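Local atomic coordinates of pyrethroid hydrolase (Sphingobium faniae, PDB entry 5Y5R), a protein that hydrolyses the ester bond of pyrethroid insecticides such as permethrin and cypermethrin, and belongs to the alpha/beta hydrolase superfamily. Residues 90-95 against 186-191; 196-201 against 205-210. All coordinates share one frame; numbering follows the deposited sequence.

Interaction 1: residues 90-95 against 186-191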
ATOM      1  N   HIS A  90       7.308  14.666   1.743  1.00 20.83           N
ATOM      2  CA  HIS A  90       6.774  16.011   1.624  1.00 27.22           C
ATOM      3  C   HIS A  90       6.004  16.458   2.856  1.00 30.66           C
ATOM      4  O   HIS A  90       5.820  17.665   3.045  1.00 29.39           O
ATOM      5  CB  HIS A  90       5.894  16.140   0.379  1.00 24.31           C
ATOM      6  CG  HIS A  90       6.646  15.941  -0.908  1.00 28.23           C
ATOM      7  ND1 HIS A  90       7.035  14.703  -1.365  1.00 26.99           N
ATOM      8  CD2 HIS A  90       7.136  16.839  -1.796  1.00 30.25           C
ATOM      9  CE1 HIS A  90       7.716  14.841  -2.494  1.00 26.43           C
ATOM     10  NE2 HIS A  90       7.785  16.129  -2.780  1.00 30.37           N
ATOM     11  N   HIS A  91       5.611  15.527   3.732  1.00 28.86           N
ATOM     12  CA  HIS A  91       4.943  15.881   4.984  1.00 23.38           C
ATOM     13  C   HIS A  91       5.616  15.195   6.176  1.00 27.46           C
ATOM     14  O   HIS A  91       4.942  14.618   7.029  1.00 29.51           O
ATOM     15  CB  HIS A  91       3.477  15.486   4.905  1.00 26.45           C
ATOM     16  CG  HIS A  91       2.775  16.030   3.703  1.00 30.60           C
ATOM     17  ND1 HIS A  91       2.259  17.305   3.656  1.00 27.03           N
ATOM     18  CD2 HIS A  91       2.486  15.461   2.508  1.00 31.10           C
ATOM     19  CE1 HIS A  91       1.699  17.509   2.475  1.00 32.54           C
ATOM     20  NE2 HIS A  91       1.821  16.404   1.760  1.00 25.95           N
ATOM     21  N   PRO A  92       6.948  15.255   6.276  1.00 29.70           N
ATOM     22  CA  PRO A  92       7.617  14.521   7.351  1.00 24.69           C
ATOM     23  C   PRO A  92       7.232  15.038   8.707  1.00 28.22           C
ATOM     24  O   PRO A  92       7.383  14.313   9.692  1.00 23.76           O
ATOM     25  CB  PRO A  92       9.104  14.756   7.068  1.00 28.24           C
ATOM     26  CG  PRO A  92       9.131  16.074   6.463  1.00 32.67           C
ATOM     27  CD  PRO A  92       7.916  16.115   5.567  1.00 31.53           C
ATOM     28  N   ASP A  93       6.832  16.312   8.782  1.00 31.77           N
ATOM     29  CA  ASP A  93       6.391  16.908  10.035  1.00 32.62           C
ATOM     30  C   ASP A  93       5.036  16.380  10.485  1.00 34.52           C
ATOM     31  O   ASP A  93       4.659  16.584  11.646  1.00 36.55           O
ATOM     32  CB  ASP A  93       6.367  18.442   9.918  1.00 34.00           C
ATOM     33  CG  ASP A  93       5.536  18.960   8.720  1.00 35.15           C
ATOM     34  OD1 ASP A  93       5.562  18.374   7.602  1.00 29.92           O
ATOM     35  OD2 ASP A  93       4.853  19.994   8.905  1.00 44.35           O
ATOM     36  N   LYS A  94       4.286  15.738   9.593  1.00 30.99           N
ATOM     37  CA  LYS A  94       2.972  15.223   9.940  1.00 29.12           C
ATOM     38  C   LYS A  94       2.944  13.715  10.151  1.00 30.90           C
ATOM     39  O   LYS A  94       1.999  13.208  10.768  1.00 29.94           O
ATOM     40  CB  LYS A  94       1.955  15.625   8.866  1.00 26.50           C
ATOM     41  CG  LYS A  94       1.790  17.140   8.712  1.00 35.60           C
ATOM     42  CD  LYS A  94       0.582  17.635   9.488  1.00 37.18           C
ATOM     43  CE  LYS A  94       0.293  19.091   9.232  1.00 37.29           C
ATOM     44  NZ  LYS A  94      -0.978  19.510   9.924  1.00 44.73           N
ATOM     45  N   VAL A  95       3.944  12.990   9.659  1.00 30.51           N
ATOM     46  CA  VAL A  95       3.971  11.537   9.715  1.00 24.97           C
ATOM     47  C   VAL A  95       4.906  11.120  10.843  1.00 27.81           C
ATOM     48  O   VAL A  95       6.085  11.488  10.855  1.00 31.41           O
ATOM     49  CB  VAL A  95       4.421  10.925   8.377  1.00 28.45           C
ATOM     50  CG1 VAL A  95       4.408   9.404   8.468  1.00 20.88           C
ATOM     51  CG2 VAL A  95       3.503  11.421   7.205  1.00 24.13           C
ATOM     52  N   GLU A 186      14.418  11.672   1.671  1.00 28.49           N
ATOM     53  CA  GLU A 186      15.758  12.075   2.047  1.00 29.53           C
ATOM     54  C   GLU A 186      15.728  12.704   3.431  1.00 35.42           C
ATOM     55  O   GLU A 186      14.683  13.181   3.898  1.00 35.27           O
ATOM     56  CB  GLU A 186      16.336  13.076   1.051  1.00 32.66           C
ATOM     57  CG  GLU A 186      15.640  14.405   1.077  1.00 32.06           C
ATOM     58  CD  GLU A 186      16.135  15.346   0.004  1.00 40.96           C
ATOM     59  OE1 GLU A 186      16.618  14.876  -1.052  1.00 43.00           O
ATOM     60  OE2 GLU A 186      16.042  16.570   0.222  1.00 55.11           O
ATOM     61  N   GLY A 187      16.905  12.723   4.073  1.00 32.63           N
ATOM     62  CA  GLY A 187      17.053  13.494   5.286  1.00 37.17           C
ATOM     63  C   GLY A 187      16.057  13.168   6.377  1.00 28.77           C
ATOM     64  O   GLY A 187      16.075  12.092   6.981  1.00 29.49           O
ATOM     65  N   ARG A 188      15.174  14.127   6.621  1.00 32.24           N
ATOM     66  CA  ARG A 188      14.284  14.044   7.768  1.00 33.51           C
ATOM     67  C   ARG A 188      13.343  12.849   7.659  1.00 34.58           C
ATOM     68  O   ARG A 188      13.127  12.132   8.645  1.00 29.87           O
ATOM     69  CB  ARG A 188      13.498  15.355   7.824  1.00 35.59           C
ATOM     70  CG  ARG A 188      13.007  15.833   9.154  1.00 40.69           C
ATOM     71  CD  ARG A 188      12.145  17.049   8.890  1.00 37.51           C
ATOM     72  NE  ARG A 188      11.204  17.301   9.971  1.00 41.62           N
ATOM     73  CZ  ARG A 188      10.540  18.444  10.117  1.00 43.17           C
ATOM     74  NH1 ARG A 188      10.724  19.431   9.245  1.00 42.85           N
ATOM     75  NH2 ARG A 188       9.701  18.596  11.135  1.00 41.52           N
ATOM     76  N   ALA A 189      12.865  12.556   6.444  1.00 28.97           N
ATOM     77  CA  ALA A 189      11.940  11.446   6.236  1.00 24.48           C
ATOM     78  C   ALA A 189      12.530  10.095   6.618  1.00 26.72           C
ATOM     79  O   ALA A 189      11.790   9.194   7.033  1.00 27.07           O
ATOM     80  CB  ALA A 189      11.488  11.418   4.777  1.00 28.73           C
ATOM     81  N   LEU A 190      13.845   9.922   6.474  1.00 21.80           N
ATOM     82  CA  LEU A 190      14.466   8.647   6.820  1.00 28.10           C
ATOM     83  C   LEU A 190      14.594   8.429   8.328  1.00 22.36           C
ATOM     84  O   LEU A 190      14.985   7.335   8.750  1.00 21.10           O
ATOM     85  CB  LEU A 190      15.832   8.533   6.150  1.00 23.51           C
ATOM     86  CG  LEU A 190      15.738   8.450   4.619  1.00 21.08           C
ATOM     87  CD1 LEU A 190      17.120   8.644   4.017  1.00 20.81           C
ATOM     88  CD2 LEU A 190      15.170   7.111   4.229  1.00 23.37           C
ATOM     89  N   GLU A 191      14.244   9.414   9.144  1.00 26.66           N
ATOM     90  CA  GLU A 191      14.180   9.198  10.582  1.00 29.98           C
ATOM     91  C   GLU A 191      12.817   8.700  11.022  1.00 30.70           C
ATOM     92  O   GLU A 191      12.643   8.312  12.179  1.00 27.75           O
ATOM     93  CB  GLU A 191      14.469  10.501  11.328  1.00 33.70           C
ATOM     94  CG  GLU A 191      15.504  11.376  10.679  1.00 29.44           C
ATOM     95  CD  GLU A 191      16.138  12.288  11.665  1.00 40.18           C
ATOM     96  OE1 GLU A 191      17.126  11.864  12.281  1.00 51.62           O
ATOM     97  OE2 GLU A 191      15.660  13.424  11.833  1.00 38.40           O
TER

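Interaction 2: residues 196-201 against 205-210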
ATOM      1  N   TYR A 196       7.606  -3.023   8.384  1.00 16.02           N
ATOM      2  CA  TYR A 196       7.159  -3.888   7.304  1.00 20.42           C
ATOM      3  C   TYR A 196       6.360  -5.047   7.891  1.00 19.43           C
ATOM      4  O   TYR A 196       6.874  -5.808   8.710  1.00 20.48           O
ATOM      5  CB  TYR A 196       8.338  -4.434   6.490  1.00 19.63           C
ATOM      6  CG  TYR A 196       7.940  -4.869   5.087  1.00 21.66           C
ATOM      7  CD1 TYR A 196       7.375  -6.108   4.848  1.00 16.89           C
ATOM      8  CD2 TYR A 196       8.104  -4.012   4.015  1.00 20.23           C
ATOM      9  CE1 TYR A 196       7.004  -6.488   3.552  1.00 23.67           C
ATOM     10  CE2 TYR A 196       7.736  -4.379   2.735  1.00 19.68           C
ATOM     11  CZ  TYR A 196       7.188  -5.602   2.505  1.00 18.94           C
ATOM     12  OH  TYR A 196       6.823  -5.917   1.215  1.00 23.11           O
ATOM     13  N   ILE A 197       5.116  -5.193   7.457  1.00 20.37           N
ATOM     14  CA  ILE A 197       4.295  -6.351   7.807  1.00 16.45           C
ATOM     15  C   ILE A 197       4.309  -7.272   6.605  1.00 22.44           C
ATOM     16  O   ILE A 197       3.702  -6.950   5.576  1.00 19.02           O
ATOM     17  CB  ILE A 197       2.855  -5.957   8.179  1.00 16.81           C
ATOM     18  CG1 ILE A 197       2.848  -4.923   9.303  1.00 21.95           C
ATOM     19  CG2 ILE A 197       2.051  -7.204   8.568  1.00 13.22           C
ATOM     20  CD1 ILE A 197       1.463  -4.617   9.846  1.00 20.28           C
ATOM     21  N   GLU A 198       5.029  -8.394   6.725  1.00 19.09           N
ATOM     22  CA  GLU A 198       5.110  -9.378   5.664  1.00 19.88           C
ATOM     23  C   GLU A 198       3.858 -10.230   5.687  1.00 21.34           C
ATOM     24  O   GLU A 198       3.340 -10.570   6.755  1.00 16.44           O
ATOM     25  CB  GLU A 198       6.312 -10.332   5.832  1.00 18.43           C
ATOM     26  CG  GLU A 198       7.643  -9.755   6.188  1.00 21.66           C
ATOM     27  CD  GLU A 198       8.679 -10.863   6.505  1.00 20.29           C
ATOM     28  OE1 GLU A 198       8.344 -11.844   7.205  1.00 23.53           O
ATOM     29  OE2 GLU A 198       9.823 -10.759   6.051  1.00 25.37           O
ATOM     30  N   ALA A 199       3.416 -10.619   4.503  1.00 20.40           N
ATOM     31  CA  ALA A 199       2.393 -11.642   4.295  1.00 18.55           C
ATOM     32  C   ALA A 199       3.132 -12.887   3.809  1.00 21.12           C
ATOM     33  O   ALA A 199       3.614 -12.909   2.671  1.00 14.54           O
ATOM     34  CB  ALA A 199       1.351 -11.162   3.290  1.00 18.16           C
ATOM     35  N   LEU A 200       3.295 -13.885   4.700  1.00 19.39           N
ATOM     36  CA  LEU A 200       4.192 -15.010   4.427  1.00 19.96           C
ATOM     37  C   LEU A 200       3.805 -15.814   3.183  1.00 23.03           C
ATOM     38  O   LEU A 200       4.689 -16.352   2.497  1.00 20.66           O
ATOM     39  CB  LEU A 200       4.259 -15.924   5.635  1.00 18.14           C
ATOM     40  CG  LEU A 200       4.895 -15.213   6.832  1.00 25.94           C
ATOM     41  CD1 LEU A 200       4.773 -16.037   8.121  1.00 21.25           C
ATOM     42  CD2 LEU A 200       6.351 -14.923   6.514  1.00 19.08           C
ATOM     43  N   ASP A 201       2.510 -15.949   2.883  1.00 20.43           N
ATOM     44  CA  ASP A 201       2.093 -16.808   1.778  1.00 19.42           C
ATOM     45  C   ASP A 201       1.657 -16.015   0.550  1.00 19.10           C
ATOM     46  O   ASP A 201       0.871 -16.513  -0.254  1.00 18.36           O
ATOM     47  CB  ASP A 201       0.990 -17.777   2.205  1.00 19.20           C
ATOM     48  CG  ASP A 201       1.406 -18.656   3.386  1.00 25.35           C
ATOM     49  OD1 ASP A 201       2.613 -18.672   3.712  1.00 22.59           O
ATOM     50  OD2 ASP A 201       0.543 -19.366   3.971  1.00 25.69           O
ATOM     51  N   LEU A 205       3.258 -10.803  -4.495  1.00 18.16           N
ATOM     52  CA  LEU A 205       4.548 -10.283  -4.082  1.00 20.32           C
ATOM     53  C   LEU A 205       5.201 -11.319  -3.168  1.00 17.83           C
ATOM     54  O   LEU A 205       4.874 -11.384  -1.972  1.00 18.31           O
ATOM     55  CB  LEU A 205       4.371  -8.953  -3.359  1.00 21.05           C
ATOM     56  CG  LEU A 205       5.644  -8.310  -2.830  1.00 20.17           C
ATOM     57  CD1 LEU A 205       6.471  -7.896  -3.985  1.00 15.48           C
ATOM     58  CD2 LEU A 205       5.270  -7.129  -2.003  1.00 18.49           C
ATOM     59  N   PRO A 206       6.079 -12.176  -3.695  1.00 15.89           N
ATOM     60  CA  PRO A 206       6.594 -13.315  -2.916  1.00 19.59           C
ATOM     61  C   PRO A 206       7.409 -12.865  -1.706  1.00 14.87           C
ATOM     62  O   PRO A 206       7.980 -11.772  -1.680  1.00 20.05           O
ATOM     63  CB  PRO A 206       7.468 -14.070  -3.934  1.00 20.84           C
ATOM     64  CG  PRO A 206       6.961 -13.603  -5.287  1.00 17.59           C
ATOM     65  CD  PRO A 206       6.529 -12.198  -5.098  1.00 19.12           C
ATOM     66  N   ILE A 207       7.418 -13.701  -0.668  1.00 17.88           N
ATOM     67  CA  ILE A 207       8.126 -13.311   0.559  1.00 18.30           C
ATOM     68  C   ILE A 207       9.606 -13.060   0.294  1.00 13.84           C
ATOM     69  O   ILE A 207      10.219 -12.224   0.942  1.00 17.15           O
ATOM     70  CB  ILE A 207       7.942 -14.368   1.663  1.00 22.14           C
ATOM     71  CG1 ILE A 207       8.460 -13.822   3.005  1.00 18.63           C
ATOM     72  CG2 ILE A 207       8.678 -15.601   1.280  1.00 14.66           C
ATOM     73  CD1 ILE A 207       7.868 -12.499   3.367  1.00 17.66           C
ATOM     74  N   ALA A 208      10.195 -13.734  -0.691  1.00 19.94           N
ATOM     75  CA  ALA A 208      11.587 -13.457  -1.050  1.00 15.94           C
ATOM     76  C   ALA A 208      11.756 -12.023  -1.533  1.00 20.98           C
ATOM     77  O   ALA A 208      12.755 -11.367  -1.218  1.00 14.55           O
ATOM     78  CB  ALA A 208      12.065 -14.437  -2.104  1.00 15.14           C
ATOM     79  N   VAL A 209      10.805 -11.532  -2.342  1.00 11.90           N
ATOM     80  CA  VAL A 209      10.877 -10.153  -2.813  1.00 13.18           C
ATOM     81  C   VAL A 209      10.626  -9.177  -1.681  1.00 13.87           C
ATOM     82  O   VAL A 209      11.268  -8.124  -1.592  1.00 13.06           O
ATOM     83  CB  VAL A 209       9.876  -9.939  -3.952  1.00 16.50           C
ATOM     84  CG1 VAL A 209       9.851  -8.487  -4.324  1.00 15.28           C
ATOM     85  CG2 VAL A 209      10.313 -10.769  -5.122  1.00 10.64           C
ATOM     86  N   GLN A 210       9.635  -9.476  -0.853  1.00 12.76           N
ATOM     87  CA  GLN A 210       9.377  -8.678   0.329  1.00 14.86           C
ATOM     88  C   GLN A 210      10.639  -8.527   1.147  1.00 16.46           C
ATOM     89  O   GLN A 210      11.026  -7.411   1.508  1.00 16.30           O
ATOM     90  CB  GLN A 210       8.275  -9.329   1.154  1.00 16.60           C
ATOM     91  CG  GLN A 210       6.909  -9.218   0.527  1.00 16.61           C
ATOM     92  CD  GLN A 210       5.883  -9.992   1.285  1.00 22.89           C
ATOM     93  OE1 GLN A 210       5.516  -9.633   2.425  1.00 19.26           O
ATOM     94  NE2 GLN A 210       5.435 -11.093   0.694  1.00 18.00           N
TER
HETATM   95  O   HOH W   1       5.721 -16.040  -0.518  1.00 22.31           O

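Interaction 1: residues 90-95 against 186-191
P92 and A189 bring the two backbones together, their CA atoms 5.4 Å apart, where the turn that follows helix 80-90 meets a short run of helical backbone at 188-191. Each side is braced by its own bonds: K94 N donates to H91 O at 2.9 Å in the first, and E191 N to R188 O at 3.0 Å in the second. No hydrogen bond passes between them, and the join is made by van der Waals contact that buries a modest 162 Å² in all.

The R188 side chain does most of the reaching. With CG anti to the backbone N (chi1 -152°) and the chain extended from CG to NE, it leaves its turn and runs across the P92 ring at about a right angle. Its aliphatic part touches the proline, R188 CD lying 4.0 Å from P92 CG. Next to it in the ring, P92 CB approaches the backbone N of A189 at 4.4 Å.

Farther out, the guanidinium arrives at D93, with R188 NH2 3.6 Å from D93 CB. One guanidinium face has the backbone N of D93 above it, displaced toward the rim. The D93 carboxylate is turned elsewhere, and D93 OD1 stays 5.4 Å from R188 NH2. The opposite charges may attract across that gap, but they form no salt bridge, and the arginine contributes here mainly through its carbon chain and the flat of its end group.

The contact is plain packing at the periphery, tying the connection between helix 80-90 and strand 95-101 to the loop that leads into strand 194-199, its neighbour in the parallel sheet. A bond from E186 N to Q89 OE1 adds a polar link to that helix, while K94 pairs through its backbone with S72 of strand 71-77.

Interaction 2: residues 196-201 against 205-210
NE2 of Q210 donates to two carbonyls, L205 O at 2.7 Å and A199 O at 3.2 Å. The bond to A199 is the straighter (165° at the hydrogen) and lies almost in the amide plane. OE1 of the same amide accepts A199 N at 3.1 Å, on a lone pair in the carbonyl plane. With its CG anti to the carbonyl carbon (chi1 -72°), the glutamine extends from helix 207-216 to the end of strand 194-199, gripping both polar atoms of A199 and fixing its amide's rotation.

Along the same side chain, Q210 CG meets Y196 OH at 3.4 Å, and Q210 OE1 lies at the Y196 ring edge, in its plane; the hydroxyl is itself bonded to A103 O. I207 CD1 packs 3.6 Å from E198 CD; the E198 carboxylate forms a salt bridge with R211 and a hydrogen bond with S225. Water 1 joins L200 O to I207 N at the helix start.

Replacing Q210 by alanine would remove the amide and is likely to leave A199 N, A199 O and L205 O without these mates.

The paired amide bonds thus satisfy buried backbone groups at the strand-to-helix turn of a beta-alpha-beta unit, next to D202, probably the charge-relay acid.

How the interactions relate
The two contacts share no atoms: their centres are 25 Å apart and their nearest atoms about 13 Å. They follow each other along the chain, interaction 1 closing just before strand 194-199, while interaction 2 begins within that strand and runs past its C-terminal end. The strand thus leads from a peripheral join, away from the annotated sites, to a buried one near the probable charge-relay residues. There, the side chain of Q210 is about 4 Å from that of D202, and that of L205 about 5 Å from that of H230. The side chain of L205 is also about 4 Å from the bound pyrethroid ligand, so interaction 2 adjoins the substrate pocket.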